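Local coordinates for phosphatidylinositide phosphatase SAC2 (Homo sapiens, PDB 4XUU), which removes the 4-phosphate mainly from phosphatidylinositol 4-phosphate, a step linked to endocytic recycling, this chain being its hSac2 domain, at residues Gln74-Glu79 with Leu103-Lys108. Residues are numbered along the deposited sequence; the frame is centred on the assembly and turned at random.
Sequences QRLSLE and LHYRYK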
ATOM      1  N   GLN A  74     -29.219  -5.894   2.093  1.00 44.56           N
ATOM      2  CA  GLN A  74     -28.874  -6.785   0.992  1.00 43.79           C
ATOM      3  C   GLN A  74     -27.859  -7.831   1.428  1.00 41.87           C
ATOM      4  O   GLN A  74     -26.807  -7.491   1.962  1.00 39.94           O
ATOM      5  CB  GLN A  74     -28.284  -5.995  -0.179  1.00 43.44           C
ATOM      6  CG  GLN A  74     -29.265  -5.120  -0.964  1.00 45.75           C
ATOM      7  CD  GLN A  74     -28.601  -4.428  -2.142  1.00 45.46           C
ATOM      8  OE1 GLN A  74     -27.497  -3.914  -2.025  1.00 43.68           O
ATOM      9  NE2 GLN A  74     -29.271  -4.415  -3.282  1.00 48.36           N
ATOM     10  N   ARG A  75     -28.182  -9.103   1.215  1.00 42.82           N
ATOM     11  CA  ARG A  75     -27.167 -10.145   1.239  1.00 41.74           C
ATOM     12  C   ARG A  75     -26.770 -10.386  -0.199  1.00 42.67           C
ATOM     13  O   ARG A  75     -27.625 -10.558  -1.073  1.00 44.83           O
ATOM     14  CB  ARG A  75     -27.677 -11.441   1.864  1.00 43.36           C
ATOM     15  CG  ARG A  75     -26.617 -12.541   1.916  1.00 41.90           C
ATOM     16  CD  ARG A  75     -27.206 -13.875   2.328  1.00 42.89           C
ATOM     17  NE  ARG A  75     -26.239 -14.964   2.209  1.00 42.80           N
ATOM     18  CZ  ARG A  75     -25.989 -15.639   1.088  1.00 43.21           C
ATOM     19  NH1 ARG A  75     -26.627 -15.345  -0.039  1.00 43.23           N
ATOM     20  NH2 ARG A  75     -25.090 -16.609   1.094  1.00 43.70           N
ATOM     21  N   LEU A  76     -25.470 -10.380  -0.445  1.00 41.57           N
ATOM     22  CA  LEU A  76     -24.953 -10.506  -1.796  1.00 42.87           C
ATOM     23  C   LEU A  76     -23.874 -11.569  -1.813  1.00 43.38           C
ATOM     24  O   LEU A  76     -22.887 -11.480  -1.073  1.00 41.82           O
ATOM     25  CB  LEU A  76     -24.398  -9.159  -2.273  1.00 41.56           C
ATOM     26  CG  LEU A  76     -25.395  -7.994  -2.394  1.00 42.65           C
ATOM     27  CD1 LEU A  76     -24.733  -6.640  -2.165  1.00 40.54           C
ATOM     28  CD2 LEU A  76     -26.116  -8.038  -3.741  1.00 45.33           C
ATOM     29  N   SER A  77     -24.075 -12.587  -2.642  1.00 46.37           N
ATOM     30  CA  SER A  77     -23.091 -13.645  -2.809  1.00 47.94           C
ATOM     31  C   SER A  77     -21.795 -13.048  -3.335  1.00 46.71           C
ATOM     32  O   SER A  77     -21.820 -12.090  -4.115  1.00 46.24           O
ATOM     33  CB  SER A  77     -23.609 -14.707  -3.774  1.00 51.93           C
ATOM     34  OG  SER A  77     -22.650 -15.736  -3.952  1.00 54.35           O
ATOM     35  N   LEU A  78     -20.667 -13.606  -2.900  1.00 46.76           N
ATOM     36  CA  LEU A  78     -19.363 -13.128  -3.351  1.00 46.08           C
ATOM     37  C   LEU A  78     -19.107 -13.423  -4.830  1.00 49.14           C
ATOM     38  O   LEU A  78     -18.331 -12.718  -5.476  1.00 48.70           O
ATOM     39  CB  LEU A  78     -18.236 -13.667  -2.466  1.00 45.78           C
ATOM     40  CG  LEU A  78     -18.060 -13.013  -1.084  1.00 42.80           C
ATOM     41  CD1 LEU A  78     -17.144 -13.853  -0.215  1.00 43.43           C
ATOM     42  CD2 LEU A  78     -17.532 -11.591  -1.182  1.00 39.57           C
ATOM     43  N   GLU A  79     -19.762 -14.455  -5.365  1.00 52.87           N
ATOM     44  CA  GLU A  79     -19.684 -14.759  -6.796  1.00 56.71           C
ATOM     45  C   GLU A  79     -20.094 -13.572  -7.661  1.00 56.00           C
ATOM     46  O   GLU A  79     -19.559 -13.383  -8.756  1.00 57.91           O
ATOM     47  CB  GLU A  79     -20.562 -15.955  -7.166  1.00 61.01           C
ATOM     48  CG  GLU A  79     -19.889 -17.307  -7.031  1.00 65.53           C
ATOM     49  CD  GLU A  79     -20.306 -18.044  -5.770  1.00 67.06           C
ATOM     50  OE1 GLU A  79     -20.447 -17.394  -4.708  1.00 64.38           O
ATOM     51  OE2 GLU A  79     -20.495 -19.277  -5.845  1.00 71.16           O
ATOM     52  N   LEU A 103     -18.123  -0.806  -4.992  1.00 39.75           N
ATOM     53  CA  LEU A 103     -18.319  -2.248  -5.110  1.00 38.74           C
ATOM     54  C   LEU A 103     -19.336  -2.549  -6.202  1.00 40.68           C
ATOM     55  O   LEU A 103     -20.537  -2.346  -6.010  1.00 41.36           O
ATOM     56  CB  LEU A 103     -18.810  -2.836  -3.779  1.00 37.11           C
ATOM     57  CG  LEU A 103     -18.082  -2.501  -2.470  1.00 35.87           C
ATOM     58  CD1 LEU A 103     -18.859  -3.026  -1.274  1.00 34.74           C
ATOM     59  CD2 LEU A 103     -16.674  -3.055  -2.463  1.00 34.63           C
ATOM     60  N   HIS A 104     -18.852  -3.026  -7.346  1.00 42.01           N
ATOM     61  CA  HIS A 104     -19.718  -3.354  -8.479  1.00 44.72           C
ATOM     62  C   HIS A 104     -20.243  -4.778  -8.342  1.00 44.89           C
ATOM     63  O   HIS A 104     -19.467  -5.726  -8.251  1.00 44.33           O
ATOM     64  CB  HIS A 104     -18.962  -3.200  -9.802  1.00 46.90           C
ATOM     65  CG  HIS A 104     -18.478  -1.808 -10.069  1.00 47.57           C
ATOM     66  ND1 HIS A 104     -19.123  -0.947 -10.932  1.00 50.24           N
ATOM     67  CD2 HIS A 104     -17.408  -1.129  -9.592  1.00 46.22           C
ATOM     68  CE1 HIS A 104     -18.474   0.203 -10.971  1.00 50.44           C
ATOM     69  NE2 HIS A 104     -17.428   0.118 -10.169  1.00 48.59           N
ATOM     70  N   TYR A 105     -21.562  -4.927  -8.324  1.00 46.48           N
ATOM     71  CA  TYR A 105     -22.166  -6.247  -8.195  1.00 47.34           C
ATOM     72  C   TYR A 105     -23.163  -6.573  -9.305  1.00 51.80           C
ATOM     73  O   TYR A 105     -23.780  -5.680  -9.900  1.00 53.64           O
ATOM     74  CB  TYR A 105     -22.788  -6.442  -6.805  1.00 45.30           C
ATOM     75  CG  TYR A 105     -24.041  -5.639  -6.509  1.00 45.14           C
ATOM     76  CD1 TYR A 105     -23.960  -4.358  -5.961  1.00 43.20           C
ATOM     77  CD2 TYR A 105     -25.308  -6.176  -6.748  1.00 46.69           C
ATOM     78  CE1 TYR A 105     -25.109  -3.621  -5.675  1.00 43.97           C
ATOM     79  CE2 TYR A 105     -26.464  -5.452  -6.464  1.00 47.42           C
ATOM     80  CZ  TYR A 105     -26.357  -4.177  -5.927  1.00 46.55           C
ATOM     81  OH  TYR A 105     -27.496  -3.458  -5.650  1.00 47.89           O
ATOM     82  N   ARG A 106     -23.297  -7.866  -9.583  1.00 54.09           N
ATOM     83  CA  ARG A 106     -24.223  -8.353 -10.586  1.00 58.99           C
ATOM     84  C   ARG A 106     -25.533  -8.740  -9.906  1.00 59.94           C
ATOM     85  O   ARG A 106     -25.532  -9.426  -8.878  1.00 58.24           O
ATOM     86  CB  ARG A 106     -23.617  -9.538 -11.338  1.00 61.23           C
ATOM     87  CG  ARG A 106     -24.372  -9.926 -12.593  1.00 67.77           C
ATOM     88  CD  ARG A 106     -23.586 -10.923 -13.426  1.00 72.57           C
ATOM     89  NE  ARG A 106     -22.576 -10.274 -14.261  1.00 74.42           N
ATOM     90  CZ  ARG A 106     -22.724 -10.019 -15.559  1.00 79.76           C
ATOM     91  NH1 ARG A 106     -23.843 -10.355 -16.191  1.00 84.07           N
ATOM     92  NH2 ARG A 106     -21.746  -9.428 -16.234  1.00 80.92           N
ATOM     93  N   TYR A 107     -26.641  -8.280 -10.479  1.00 63.38           N
ATOM     94  CA  TYR A 107     -27.964  -8.498  -9.911  1.00 65.09           C
ATOM     95  C   TYR A 107     -28.947  -8.898 -11.005  1.00 70.69           C
ATOM     96  O   TYR A 107     -29.101  -8.185 -12.001  1.00 73.54           O
ATOM     97  CB  TYR A 107     -28.442  -7.239  -9.177  1.00 63.52           C
ATOM     98  CG  TYR A 107     -29.822  -7.354  -8.574  1.00 65.37           C
ATOM     99  CD1 TYR A 107     -30.060  -8.191  -7.483  1.00 64.04           C
ATOM    100  CD2 TYR A 107     -30.891  -6.624  -9.091  1.00 69.03           C
ATOM    101  CE1 TYR A 107     -31.332  -8.302  -6.926  1.00 66.25           C
ATOM    102  CE2 TYR A 107     -32.165  -6.725  -8.540  1.00 71.04           C
ATOM    103  CZ  TYR A 107     -32.379  -7.565  -7.457  1.00 69.81           C
ATOM    104  OH  TYR A 107     -33.637  -7.671  -6.906  1.00 72.57           O
ATOM    105  N   LYS A 108     -29.607 -10.039 -10.808  1.00 72.93           N
ATOM    106  CA  LYS A 108     -30.456 -10.653 -11.831  1.00 78.93           C
ATOM    107  C   LYS A 108     -29.695 -10.769 -13.155  1.00 81.41           C
ATOM    108  O   LYS A 108     -30.241 -10.505 -14.227  1.00 86.15           O
ATOM    109  CB  LYS A 108     -31.771  -9.873 -12.022  1.00 82.15           C
ATOM    110  CG  LYS A 108     -32.509  -9.493 -10.736  1.00 80.62           C
ATOM    111  CD  LYS A 108     -33.160 -10.683 -10.050  1.00 82.29           C
ATOM    112  CE  LYS A 108     -34.151 -10.216  -9.002  1.00 82.33           C
ATOM    113  NZ  LYS A 108     -34.866 -11.349  -8.366  1.00 84.80           N
TER
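Leu-76 lies across the aromatic ring of Tyr-105, while Gln-74 meets the hydroxyl at the ring's far end. Both methyls of the leucine's branched end pack on one ring face, CD1 over the middle and CD2 toward the rim, 3.6 Å from Tyr-105 CD2. With its CG between the backbone N and the carbonyl carbon (chi1 70°), the tyrosine sends its ring across the gap between segments whose nearest CA atoms, those of Leu-76 and Tyr-105, are 8.2 Å apart. Gln-74 has the length and the amide needed to reach the phenol: NE2 donates to Tyr-105 OH over 3.1 Å at 161°, close to the amide plane, with amide and ring planes 85° apart. Its NE2 also hydrogen-bonds to Glu-166 O, and Tyr-105 OH to His-165 ND1, so the buried Gln-74 NE2 and Tyr-105 OH each have a further partner near the C-terminus. In this pleckstrin-homology-like fold, strands 70-77 and 99-107 are not sheet neighbours; their inward residues meet across the interior, where Tyr-58 touches both Leu-76 and Tyr-105. A leucine in place of Tyr-105 would probably deprive Gln-74 and His-165 of a shared hydroxyl partner and Leu-76 of its flat surface. Packing is looser toward the partly exposed Tyr-107, whose CD1 is 5.4 Å from Leu-76 CD2 and whose ring meets that of Tyr-113 edge-to-face.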